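Local coordinates for Lin1909 protein (Listeria innocua, PDB 3FIJ), which is of unknown function, but binds manganese and may act as a gamma-glutamyl-gamma-aminobutyrate hydrolase of the peptidase C26 family, within the class I glutamine amidotransferase-like clan, at residues 139-144 against 194-199; 153-158 against 169-174. All coordinates share one frame; numbering follows the deposited sequence.

Contact 1 (139-144 against 194-199); sequences KALQHL and RTADGM. With MN (manganese (II) ion), chain I.
The imidazole of H143 and the carboxylate of D197 meet tip to tip with their planes 10° apart, so that ring and carboxylate are nearly coplanar. The ring is used along its edge: the carboxylate of D197 and the hydroxyl of T195 lie there in its plane, and ND1 holds the manganese ion at 2.2 Å. F181 meets the ring edge to face. On the far side from the metal, H143 NE2 donates to the syn lone pair of D197 OD2 at 3.1 Å, and the acceptor lies in the ring plane. With ND1 on the metal, NE2 is the N-H donor, and the two bonds together fix the rotation of the ring; the carboxylate probably also makes ND1 a stronger ligand. D197 is thus a second-shell residue, behind a site completed by H154, S176, H178, E201 and water.

D197 sits in the type I turn T195-G198, in the end region of strand 189-195 of the sheet, and forms an Asx turn: D197 OD1 takes the backbone N-H of M199 from above the carboxylate plane at 3.2 Å. A separate, very short bond of 2.4 Å runs from T195 OG1 to the syn lone pair of D197 OD1. With its CG between backbone N and carbonyl carbon (chi1 56°), the carboxylate reaches the 139-144 loop. There L141 N donates to D197 OD2 at 2.8 Å, nearly straight (166°), so each oxygen accepts two bonds. The L141 side chain crosses D197 obliquely, its CD1 reaching 4.2 Å from A196 CB. From the same loop, Q142 NE2 hydrogen-bonds to the O atoms of Q84 and I86 of the second subunit.

Contact 2 (153-158 against 169-174); sequences SHTIDI and PNKKLV. With MN (manganese (II) ion), chain I.
L173 lays its CD1 across the side chain of T155, 3.3 Å from T155 CB and also close to CG2, a tighter fit than normal carbon contact. These two residues form a non-hydrogen-bonded antiparallel pair with CA atoms 4.3 Å apart, so their side chains cross on one face of the sheet. On the other face H154 and V174 point the same way, and V174 CG1 comes 3.5 Å from H154 CE1. With its CG between backbone N and carbonyl carbon (chi1 55°), the H154 ring presents NE2 to the manganese at 2.3 Å.

The strand pairing is irregular at this end. V174 O accepts from both S153 N and H154 N, a classic beta bulge; H154 N lies in the carbonyl plane, S153 N well above it. V174 N returns a nearly straight bond (178°) to H154 O. At the other end N170, in the type II turn P169-K172, replaces a backbone acceptor with its side chain: the amide oxygen OD1 receives I158 N at 2.6 Å, in the plane of the amide. The K171 side chain runs alongside that of D157, and K171 NZ forms a salt bridge with D157 OD1 (2.9 Å), on its syn lone pair; one water accepts from K171 NZ and another donates to D157 OD1.

Within the chain, strand 172-174 is the outermost at this end of the mixed sheet and strand 154-158 its inner neighbour, followed by 189-195. I156 and V174 pack on W217 and E201, while T155 and L173 pack against Q76 of the second subunit.

How the contacts relate
Contacts 1 and 2 share the manganese ion and its water, each supplying one histidine ligand, and both reach the second subunit. Strands 189-195 and 154-158 are neighbours in the sheet, and a probable hydrogen bond from D157 N to R194 O (2.8 Å) joins them. Along the sequence, contact 2 is nested inside the loop closed by contact 1. Both are partly buried, with centres 11 Å apart. Their chemistry differs: in contact 1 a single carboxylate gathers the bonds between a loop and a turn, whereas contact 2 buries over twice the area (605 against 269 Å²), is held chiefly by backbone pairing, and ends in a hydrated salt bridge.

Contact 1 (139-144 against 194-199)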
ATOM      1  N   LYS A 139     -20.121  15.584 -26.812  1.00 30.54           N
ATOM      2  CA  LYS A 139     -18.869  14.974 -26.367  1.00 29.57           C
ATOM      3  C   LYS A 139     -17.813  16.049 -26.109  1.00 27.21           C
ATOM      4  O   LYS A 139     -17.467  16.833 -26.996  1.00 27.50           O
ATOM      5  CB  LYS A 139     -18.348  13.987 -27.418  1.00 31.64           C
ATOM      6  CG  LYS A 139     -17.357  12.936 -26.898  1.00 33.29           C
ATOM      7  CD  LYS A 139     -18.012  12.014 -25.867  1.00 34.11           C
ATOM      8  CE  LYS A 139     -17.318  10.653 -25.776  1.00 35.64           C
ATOM      9  NZ  LYS A 139     -15.879  10.728 -25.391  1.00 34.74           N
ATOM     10  N   ALA A 140     -17.313  16.090 -24.882  1.00 21.88           N
ATOM     11  CA  ALA A 140     -16.307  17.069 -24.533  1.00 19.67           C
ATOM     12  C   ALA A 140     -14.921  16.457 -24.636  1.00 17.31           C
ATOM     13  O   ALA A 140     -14.767  15.234 -24.643  1.00 15.62           O
ATOM     14  CB  ALA A 140     -16.548  17.584 -23.126  1.00 17.65           C
ATOM     15  N   LEU A 141     -13.919  17.321 -24.743  1.00 14.90           N
ATOM     16  CA  LEU A 141     -12.538  16.879 -24.802  1.00 15.16           C
ATOM     17  C   LEU A 141     -12.139  16.449 -23.396  1.00 14.06           C
ATOM     18  O   LEU A 141     -12.916  16.589 -22.462  1.00 12.37           O
ATOM     19  CB  LEU A 141     -11.638  18.026 -25.251  1.00 16.62           C
ATOM     20  CG  LEU A 141     -11.856  18.486 -26.689  1.00 17.32           C
ATOM     21  CD1 LEU A 141     -11.067  19.763 -26.933  1.00 16.25           C
ATOM     22  CD2 LEU A 141     -11.435  17.364 -27.645  1.00 15.29           C
ATOM     23  N   GLN A 142     -10.931  15.924 -23.239  1.00 15.98           N
ATOM     24  CA  GLN A 142     -10.494  15.517 -21.914  1.00 16.85           C
ATOM     25  C   GLN A 142     -10.186  16.757 -21.097  1.00 16.55           C
ATOM     26  O   GLN A 142      -9.462  17.648 -21.558  1.00 15.62           O
ATOM     27  CB  GLN A 142      -9.230  14.661 -21.978  1.00 18.67           C
ATOM     28  CG  GLN A 142      -8.886  14.050 -20.624  1.00 22.08           C
ATOM     29  CD  GLN A 142      -7.675  13.153 -20.668  1.00 24.70           C
ATOM     30  OE1 GLN A 142      -6.534  13.627 -20.694  1.00 29.26           O
ATOM     31  NE2 GLN A 142      -7.909  11.849 -20.687  1.00 20.27           N
ATOM     32  N   HIS A 143     -10.734  16.824 -19.889  1.00 16.03           N
ATOM     33  CA  HIS A 143     -10.468  17.969 -19.029  1.00 16.31           C
ATOM     34  C   HIS A 143      -9.782  17.566 -17.732  1.00 15.76           C
ATOM     35  O   HIS A 143      -9.443  18.413 -16.906  1.00 15.04           O
ATOM     36  CB  HIS A 143     -11.757  18.757 -18.789  1.00 16.42           C
ATOM     37  CG  HIS A 143     -12.128  19.634 -19.947  1.00 17.04           C
ATOM     38  ND1 HIS A 143     -11.648  20.919 -20.090  1.00 17.00           N
ATOM     39  CD2 HIS A 143     -12.845  19.373 -21.067  1.00 13.59           C
ATOM     40  CE1 HIS A 143     -12.052  21.413 -21.248  1.00 16.62           C
ATOM     41  NE2 HIS A 143     -12.778  20.493 -21.859  1.00 17.92           N
ATOM     42  N   LEU A 144      -9.591  16.261 -17.559  1.00 15.32           N
ATOM     43  CA  LEU A 144      -8.855  15.743 -16.410  1.00 17.66           C
ATOM     44  C   LEU A 144      -7.654  15.112 -17.098  1.00 17.99           C
ATOM     45  O   LEU A 144      -7.628  13.912 -17.353  1.00 19.18           O
ATOM     46  CB  LEU A 144      -9.650  14.677 -15.650  1.00 18.20           C
ATOM     47  CG  LEU A 144      -8.898  14.135 -14.425  1.00 19.71           C
ATOM     48  CD1 LEU A 144      -8.434  15.295 -13.544  1.00 18.51           C
ATOM     49  CD2 LEU A 144      -9.800  13.188 -13.635  1.00 19.11           C
ATOM     50  N   ARG A 194     -12.392  29.428 -24.494  1.00 18.17           N
ATOM     51  CA  ARG A 194     -13.058  28.141 -24.641  1.00 17.83           C
ATOM     52  C   ARG A 194     -12.113  27.150 -25.323  1.00 19.13           C
ATOM     53  O   ARG A 194     -11.176  27.550 -26.028  1.00 18.38           O
ATOM     54  CB  ARG A 194     -14.297  28.258 -25.540  1.00 18.95           C
ATOM     55  CG  ARG A 194     -15.499  28.972 -24.975  1.00 20.39           C
ATOM     56  CD  ARG A 194     -16.562  29.107 -26.064  1.00 19.17           C
ATOM     57  NE  ARG A 194     -17.557  30.130 -25.748  1.00 21.85           N
ATOM     58  CZ  ARG A 194     -18.565  29.965 -24.899  1.00 21.12           C
ATOM     59  NH1 ARG A 194     -18.724  28.806 -24.274  1.00 21.09           N
ATOM     60  NH2 ARG A 194     -19.414  30.965 -24.676  1.00 19.87           N
ATOM     61  N   THR A 195     -12.366  25.860 -25.112  1.00 18.75           N
ATOM     62  CA  THR A 195     -11.594  24.813 -25.778  1.00 18.09           C
ATOM     63  C   THR A 195     -12.435  24.444 -27.001  1.00 18.23           C
ATOM     64  O   THR A 195     -13.641  24.719 -27.035  1.00 18.22           O
ATOM     65  CB  THR A 195     -11.422  23.559 -24.902  1.00 17.50           C
ATOM     66  OG1 THR A 195     -12.578  23.404 -24.076  1.00 16.80           O
ATOM     67  CG2 THR A 195     -10.151  23.653 -24.050  1.00 17.19           C
ATOM     68  N   ALA A 196     -11.807  23.809 -27.986  1.00 17.20           N
ATOM     69  CA  ALA A 196     -12.480  23.432 -29.233  1.00 16.69           C
ATOM     70  C   ALA A 196     -13.841  22.755 -29.073  1.00 17.36           C
ATOM     71  O   ALA A 196     -14.613  22.667 -30.040  1.00 16.75           O
ATOM     72  CB  ALA A 196     -11.556  22.551 -30.075  1.00 12.33           C
ATOM     73  N   ASP A 197     -14.137  22.271 -27.870  1.00 15.39           N
ATOM     74  CA  ASP A 197     -15.413  21.616 -27.625  1.00 14.53           C
ATOM     75  C   ASP A 197     -16.453  22.603 -27.101  1.00 14.76           C
ATOM     76  O   ASP A 197     -17.565  22.218 -26.741  1.00 15.53           O
ATOM     77  CB  ASP A 197     -15.236  20.457 -26.641  1.00 15.87           C
ATOM     78  CG  ASP A 197     -14.612  20.892 -25.324  1.00 16.76           C
ATOM     79  OD1 ASP A 197     -14.263  22.086 -25.192  1.00 16.55           O
ATOM     80  OD2 ASP A 197     -14.470  20.036 -24.421  1.00 18.00           O
ATOM     81  N   GLY A 198     -16.085  23.879 -27.066  1.00 14.18           N
ATOM     82  CA  GLY A 198     -16.998  24.907 -26.594  1.00 14.04           C
ATOM     83  C   GLY A 198     -17.068  25.145 -25.087  1.00 16.35           C
ATOM     84  O   GLY A 198     -17.707  26.106 -24.649  1.00 16.33           O
HETATM   85  N   MSE A 199     -16.434  24.298 -24.283  1.00 15.04           N
HETATM   86  CA  MSE A 199     -16.485  24.494 -22.838  1.00 16.42           C
HETATM   87  C   MSE A 199     -15.800  25.798 -22.392  1.00 16.50           C
HETATM   88  O   MSE A 199     -14.830  26.251 -22.996  1.00 17.17           O
HETATM   89  CB  MSE A 199     -15.880  23.281 -22.129  1.00 19.16           C
HETATM   90  CG  MSE A 199     -16.661  21.995 -22.355  1.00 21.03           C
HETATM   91 SE   MSE A 199     -18.502  22.055 -21.639  1.00 28.37          SE
HETATM   92  CE  MSE A 199     -19.435  22.528 -23.259  1.00 25.73           C
TER
HETATM   93 MN    MN I 300     -10.258  22.252 -19.117  1.00 15.60          MN
HETATM   94  O   HOH W   1      -8.766  23.523 -17.981  1.00 13.41           O

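Contact 2 (153-158 against 169-174)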
ATOM      1  N   SER A 153      -2.513  21.011 -22.008  1.00 18.18           N
ATOM      2  CA  SER A 153      -3.036  19.822 -22.668  1.00 17.41           C
ATOM      3  C   SER A 153      -4.056  20.118 -23.760  1.00 17.46           C
ATOM      4  O   SER A 153      -4.089  19.431 -24.783  1.00 18.06           O
ATOM      5  CB  SER A 153      -3.652  18.873 -21.631  1.00 17.29           C
ATOM      6  OG  SER A 153      -4.746  19.478 -20.962  1.00 15.39           O
ATOM      7  N   HIS A 154      -4.911  21.113 -23.539  1.00 16.60           N
ATOM      8  CA  HIS A 154      -5.906  21.465 -24.544  1.00 15.80           C
ATOM      9  C   HIS A 154      -5.759  22.925 -24.963  1.00 16.43           C
ATOM     10  O   HIS A 154      -5.435  23.785 -24.136  1.00 15.46           O
ATOM     11  CB  HIS A 154      -7.350  21.154 -24.063  1.00 13.40           C
ATOM     12  CG  HIS A 154      -7.745  21.792 -22.758  1.00 14.57           C
ATOM     13  ND1 HIS A 154      -7.377  23.070 -22.399  1.00 13.54           N
ATOM     14  CD2 HIS A 154      -8.568  21.350 -21.771  1.00 12.65           C
ATOM     15  CE1 HIS A 154      -7.956  23.392 -21.251  1.00 13.71           C
ATOM     16  NE2 HIS A 154      -8.684  22.365 -20.852  1.00 12.34           N
ATOM     17  N   THR A 155      -5.973  23.195 -26.250  1.00 16.06           N
ATOM     18  CA  THR A 155      -5.837  24.553 -26.771  1.00 17.32           C
ATOM     19  C   THR A 155      -7.112  25.400 -26.658  1.00 16.46           C
ATOM     20  O   THR A 155      -8.210  24.949 -26.955  1.00 17.41           O
ATOM     21  CB  THR A 155      -5.304  24.550 -28.253  1.00 17.70           C
ATOM     22  OG1 THR A 155      -6.189  25.293 -29.101  1.00 19.39           O
ATOM     23  CG2 THR A 155      -5.140  23.135 -28.776  1.00 15.40           C
ATOM     24  N   ILE A 156      -6.946  26.640 -26.220  1.00 16.28           N
ATOM     25  CA  ILE A 156      -8.072  27.542 -26.038  1.00 17.27           C
ATOM     26  C   ILE A 156      -8.075  28.739 -26.972  1.00 18.85           C
ATOM     27  O   ILE A 156      -7.031  29.323 -27.257  1.00 19.20           O
ATOM     28  CB  ILE A 156      -8.100  28.084 -24.602  1.00 15.61           C
ATOM     29  CG1 ILE A 156      -6.761  28.768 -24.285  1.00 12.80           C
ATOM     30  CG2 ILE A 156      -8.392  26.949 -23.640  1.00 16.25           C
ATOM     31  CD1 ILE A 156      -6.671  29.401 -22.904  1.00 12.29           C
ATOM     32  N   ASP A 157      -9.268  29.095 -27.441  1.00 20.44           N
ATOM     33  CA  ASP A 157      -9.458  30.243 -28.319  1.00 19.98           C
ATOM     34  C   ASP A 157      -9.671  31.413 -27.368  1.00 20.74           C
ATOM     35  O   ASP A 157     -10.506  31.344 -26.460  1.00 21.10           O
ATOM     36  CB  ASP A 157     -10.696  30.042 -29.189  1.00 17.84           C
ATOM     37  CG  ASP A 157     -10.618  28.788 -30.026  1.00 18.95           C
ATOM     38  OD1 ASP A 157      -9.798  28.741 -30.964  1.00 20.86           O
ATOM     39  OD2 ASP A 157     -11.375  27.837 -29.747  1.00 22.31           O
ATOM     40  N   ILE A 158      -8.916  32.483 -27.573  1.00 20.85           N
ATOM     41  CA  ILE A 158      -8.996  33.642 -26.703  1.00 20.22           C
ATOM     42  C   ILE A 158      -9.674  34.833 -27.354  1.00 21.17           C
ATOM     43  O   ILE A 158      -9.444  35.125 -28.521  1.00 23.67           O
ATOM     44  CB  ILE A 158      -7.584  34.057 -26.248  1.00 19.28           C
ATOM     45  CG1 ILE A 158      -6.917  32.874 -25.534  1.00 22.41           C
ATOM     46  CG2 ILE A 158      -7.655  35.264 -25.331  1.00 17.94           C
ATOM     47  CD1 ILE A 158      -5.502  33.139 -25.060  1.00 19.26           C
ATOM     48  N   PRO A 169      -1.721  34.457 -25.903  1.00 23.29           N
ATOM     49  CA  PRO A 169      -1.993  34.539 -27.338  1.00 23.31           C
ATOM     50  C   PRO A 169      -3.089  33.536 -27.662  1.00 24.08           C
ATOM     51  O   PRO A 169      -3.326  32.609 -26.891  1.00 23.19           O
ATOM     52  CB  PRO A 169      -0.662  34.148 -27.962  1.00 22.72           C
ATOM     53  CG  PRO A 169      -0.139  33.147 -26.998  1.00 23.42           C
ATOM     54  CD  PRO A 169      -0.426  33.797 -25.658  1.00 23.97           C
ATOM     55  N   ASN A 170      -3.759  33.720 -28.793  1.00 24.51           N
ATOM     56  CA  ASN A 170      -4.819  32.806 -29.177  1.00 23.96           C
ATOM     57  C   ASN A 170      -4.213  31.426 -29.448  1.00 24.28           C
ATOM     58  O   ASN A 170      -3.058  31.320 -29.847  1.00 23.27           O
ATOM     59  CB  ASN A 170      -5.527  33.332 -30.423  1.00 23.59           C
ATOM     60  CG  ASN A 170      -6.787  32.556 -30.744  1.00 23.95           C
ATOM     61  OD1 ASN A 170      -7.594  32.266 -29.853  1.00 21.96           O
ATOM     62  ND2 ASN A 170      -6.975  32.226 -32.021  1.00 22.76           N
ATOM     63  N   LYS A 171      -4.992  30.373 -29.203  1.00 24.33           N
ATOM     64  CA  LYS A 171      -4.542  29.001 -29.423  1.00 24.70           C
ATOM     65  C   LYS A 171      -3.495  28.498 -28.419  1.00 24.87           C
ATOM     66  O   LYS A 171      -2.861  27.470 -28.638  1.00 26.12           O
ATOM     67  CB  LYS A 171      -4.011  28.858 -30.850  1.00 25.17           C
ATOM     68  CG  LYS A 171      -5.057  29.122 -31.925  1.00 26.48           C
ATOM     69  CD  LYS A 171      -6.095  28.014 -31.964  1.00 26.72           C
ATOM     70  CE  LYS A 171      -7.191  28.303 -32.980  1.00 26.74           C
ATOM     71  NZ  LYS A 171      -8.263  27.263 -32.910  1.00 26.36           N
ATOM     72  N   LYS A 172      -3.318  29.228 -27.325  1.00 24.55           N
ATOM     73  CA  LYS A 172      -2.374  28.849 -26.270  1.00 25.39           C
ATOM     74  C   LYS A 172      -2.807  27.534 -25.609  1.00 24.60           C
ATOM     75  O   LYS A 172      -3.999  27.327 -25.363  1.00 24.72           O
ATOM     76  CB  LYS A 172      -2.341  29.954 -25.208  1.00 26.79           C
ATOM     77  CG  LYS A 172      -1.758  29.557 -23.861  1.00 26.50           C
ATOM     78  CD  LYS A 172      -0.251  29.599 -23.866  1.00 28.56           C
ATOM     79  CE  LYS A 172       0.281  29.520 -22.445  1.00 29.09           C
ATOM     80  NZ  LYS A 172      -0.474  30.458 -21.574  1.00 29.76           N
ATOM     81  N   LEU A 173      -1.859  26.643 -25.329  1.00 22.61           N
ATOM     82  CA  LEU A 173      -2.215  25.389 -24.671  1.00 21.40           C
ATOM     83  C   LEU A 173      -2.176  25.579 -23.164  1.00 20.51           C
ATOM     84  O   LEU A 173      -1.208  26.083 -22.609  1.00 19.61           O
ATOM     85  CB  LEU A 173      -1.296  24.245 -25.094  1.00 23.34           C
ATOM     86  CG  LEU A 173      -1.867  23.358 -26.217  1.00 25.16           C
ATOM     87  CD1 LEU A 173      -2.126  24.200 -27.465  1.00 25.21           C
ATOM     88  CD2 LEU A 173      -0.899  22.234 -26.539  1.00 23.09           C
ATOM     89  N   VAL A 174      -3.254  25.165 -22.515  1.00 19.76           N
ATOM     90  CA  VAL A 174      -3.414  25.317 -21.076  1.00 18.84           C
ATOM     91  C   VAL A 174      -3.734  23.965 -20.405  1.00 16.30           C
ATOM     92  O   VAL A 174      -4.269  23.066 -21.051  1.00 14.42           O
ATOM     93  CB  VAL A 174      -4.534  26.354 -20.842  1.00 19.55           C
ATOM     94  CG1 VAL A 174      -5.651  25.766 -20.020  1.00 21.01           C
ATOM     95  CG2 VAL A 174      -3.949  27.609 -20.238  1.00 19.43           C
TER
HETATM   96 MN    MN I 300     -10.258  22.252 -19.117  1.00 15.60          MN
HETATM   97  O   HOH W   2      -8.265  24.526 -31.652  1.00 30.31           O
HETATM   98  O   HOH W   3     -11.377  26.356 -32.494  1.00 31.58           O
HETATM   99  O   HOH W   4     -10.317  31.324 -32.025  1.00 32.11           O
HETATM  100  O   HOH W   5      -9.978  33.875 -30.900  1.00 23.23           O
HETATM  101  O   HOH W   1      -8.766  23.523 -17.981  1.00 13.41           O